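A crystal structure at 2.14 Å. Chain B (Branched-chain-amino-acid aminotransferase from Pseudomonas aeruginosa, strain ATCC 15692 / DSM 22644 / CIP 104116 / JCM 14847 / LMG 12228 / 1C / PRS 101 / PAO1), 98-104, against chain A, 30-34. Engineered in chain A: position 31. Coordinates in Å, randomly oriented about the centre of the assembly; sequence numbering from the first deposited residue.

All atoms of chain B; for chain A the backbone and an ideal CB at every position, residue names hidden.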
# COMPACT_ATOMS: atom_id res chain seq x y z
N ILE B 98 19.30 -15.80 28.94
CA ILE B 98 18.91 -17.16 28.59
C ILE B 98 18.38 -17.16 27.16
O ILE B 98 17.55 -16.32 26.81
CB ILE B 98 17.86 -17.73 29.56
CG1 ILE B 98 18.24 -17.39 31.01
CG2 ILE B 98 17.72 -19.23 29.37
CD1 ILE B 98 17.08 -17.52 31.97
N ARG B 99 18.84 -18.12 26.35
CA ARG B 99 18.44 -18.24 24.95
C ARG B 99 17.83 -19.62 24.73
O ARG B 99 18.54 -20.58 24.39
CB ARG B 99 19.64 -18.01 24.03
CG ARG B 99 19.37 -18.27 22.55
CD ARG B 99 18.15 -17.51 22.06
NE ARG B 99 18.30 -16.06 22.19
CZ ARG B 99 18.84 -15.28 21.27
NH1 ARG B 99 19.28 -15.80 20.13
NH2 ARG B 99 18.94 -13.97 21.47
N PRO B 100 16.52 -19.77 24.93
CA PRO B 100 15.85 -21.00 24.50
C PRO B 100 15.57 -20.92 23.00
O PRO B 100 15.11 -19.89 22.50
CB PRO B 100 14.54 -21.01 25.31
CG PRO B 100 14.65 -19.84 26.28
CD PRO B 100 15.60 -18.87 25.64
N MET B 101 15.87 -22.00 22.28
CA MET B 101 15.79 -21.97 20.83
C MET B 101 15.26 -23.30 20.31
O MET B 101 15.79 -24.36 20.65
CB MET B 101 17.15 -21.65 20.21
CG MET B 101 17.08 -21.05 18.81
SD MET B 101 17.28 -22.26 17.50
CE MET B 101 19.02 -22.65 17.66
N VAL B 102 14.21 -23.23 19.50
CA VAL B 102 13.58 -24.39 18.88
C VAL B 102 13.86 -24.34 17.38
O VAL B 102 13.55 -23.33 16.73
CB VAL B 102 12.07 -24.43 19.15
CG1 VAL B 102 11.43 -25.60 18.43
CG2 VAL B 102 11.80 -24.50 20.65
N PHE B 103 14.44 -25.41 16.84
CA PHE B 103 14.85 -25.39 15.45
C PHE B 103 14.67 -26.77 14.83
O PHE B 103 14.54 -27.78 15.52
CB PHE B 103 16.31 -24.93 15.31
CG PHE B 103 17.32 -25.86 15.94
CD1 PHE B 103 18.03 -26.75 15.15
CD2 PHE B 103 17.56 -25.83 17.30
CE1 PHE B 103 18.96 -27.60 15.72
CE2 PHE B 103 18.49 -26.67 17.87
CZ PHE B 103 19.19 -27.56 17.08
N TYR B 104 14.67 -26.79 13.50
CA TYR B 104 14.62 -28.03 12.74
C TYR B 104 16.03 -28.57 12.55
O TYR B 104 16.97 -27.82 12.28
CB TYR B 104 13.97 -27.79 11.37
CG TYR B 104 12.46 -27.80 11.37
CD1 TYR B 104 11.74 -28.72 12.13
CD2 TYR B 104 11.74 -26.90 10.59
CE1 TYR B 104 10.36 -28.73 12.12
CE2 TYR B 104 10.36 -26.91 10.57
CZ TYR B 104 9.67 -27.82 11.34
OH TYR B 104 8.30 -27.83 11.32
N UNK A 30 23.99 -17.14 12.52
CA UNK A 30 23.02 -17.32 11.44
C UNK A 30 21.93 -18.31 11.83
O UNK A 30 20.78 -18.18 11.38
CB UNK A 30 23.72 -17.79 10.17
N UNK A 31 22.26 -19.28 12.68
CA UNK A 31 21.26 -20.25 13.14
C UNK A 31 20.15 -19.57 13.93
O UNK A 31 19.00 -20.02 13.89
CB UNK A 31 21.92 -21.33 14.00
N UNK A 32 20.46 -18.48 14.64
CA UNK A 32 19.50 -17.81 15.50
C UNK A 32 18.87 -16.58 14.86
O UNK A 32 17.77 -16.19 15.27
CB UNK A 32 20.18 -17.41 16.81
N UNK A 33 19.52 -15.97 13.88
CA UNK A 33 19.03 -14.73 13.30
C UNK A 33 18.89 -14.77 11.78
O UNK A 33 18.49 -13.76 11.19
CB UNK A 33 19.97 -13.58 13.69
N UNK A 34 19.21 -15.89 11.14
CA UNK A 34 18.99 -16.05 9.71
C UNK A 34 19.90 -15.25 8.81
O UNK A 34 19.78 -15.38 7.58
CB UNK A 34 17.54 -15.68 9.38

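The strand of chain B presents alternate side chains to chain A: Arg B99, Met B101 and Phe B103 point toward the short helical stretch, while Pro B100 points away. Chain B therefore offers a cation, a thioether and an aromatic ring.

Position 30 has helical backbone angles, and nothing of chain B lies within 5.5 Å of its ideal CB. Chain B sets no demand here, and many helix-compatible residues would fit. The residue is Thr A30, which leaves the strand untouched; its backbone O accepts a hydrogen bond from the N of position 34, 2.8 Å away.

Position 31 is also helical, but its CB points toward the strand, with the ideal CB 4.9 Å from Met B101 CE and the ring of Phe B103 farther on. A medium-sized aliphatic side chain would suit this nonpolar surface, as would a flat aromatic one. The deposited residue is His A31, an engineered substitution. With chi1 t, its ring turns an edge toward the face of Phe B103, the centroids 4.6 Å apart and the planes at 70°. The methyl group of Met B101 lies over a face of the imidazole, CE being 4.1 Å from the ring centroid. The cost is polar: ND1 is buried by the contact and has no partner in the model.

At position 32 the CB again points toward chain B, and the ideal CB is 3.8 Å from Arg B99 NH1 and 5.2 Å from Met B101 CG. Beside a cation and a thioether, a polar acceptor or a flat ring would be suitable, whereas a positive charge would be repelled. The deposited residue is His A32; its ND1 lies 3.3 Å from Arg B99 NH1, near the guanidinium plane, while Met B101 CE sits over a ring face, 3.7 Å from the centroid. The same methyl thus touches both histidines.

Position 33 points its CB sideways, with no chain B atom within 5.5 Å, so a small residue would fall short. A long side chain ending in an acceptor could reach the guanidinium. Tyr A33 does so: its OH accepts hydrogen bonds from Arg B99 NH2 at 2.8 Å and, less linearly, from Arg B99 NH1 at 3.2 Å.

Position 34 leaves the helix with phi 72°, a value that favours glycine, and it lies out of chain B's reach. Gly A34 adopts this turn without the strain a CB would bring.

Chain A 30-34: THHYG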
# COMPACT_ATOMS: atom_id res chain seq x y z
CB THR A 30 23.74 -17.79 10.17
OG1 THR A 30 24.73 -16.83 9.79
CG2 THR A 30 22.76 -17.97 9.01
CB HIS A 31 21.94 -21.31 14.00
CG HIS A 31 21.23 -22.63 14.00
ND1 HIS A 31 21.49 -23.62 14.94
CD2 HIS A 31 20.29 -23.14 13.18
CE1 HIS A 31 20.73 -24.67 14.69
NE2 HIS A 31 20.00 -24.41 13.62
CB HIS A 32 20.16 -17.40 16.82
CG HIS A 32 20.50 -18.55 17.71
ND1 HIS A 32 19.83 -18.81 18.88
CD2 HIS A 32 21.45 -19.52 17.60
CE1 HIS A 32 20.35 -19.88 19.46
NE2 HIS A 32 21.33 -20.33 18.69
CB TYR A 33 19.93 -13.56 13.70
CG TYR A 33 20.07 -13.40 15.20
CD1 TYR A 33 19.05 -12.83 15.95
CD2 TYR A 33 21.21 -13.84 15.86
CE1 TYR A 33 19.17 -12.68 17.32
CE2 TYR A 33 21.34 -13.70 17.23
CZ TYR A 33 20.31 -13.12 17.96
OH TYR A 33 20.43 -12.98 19.32
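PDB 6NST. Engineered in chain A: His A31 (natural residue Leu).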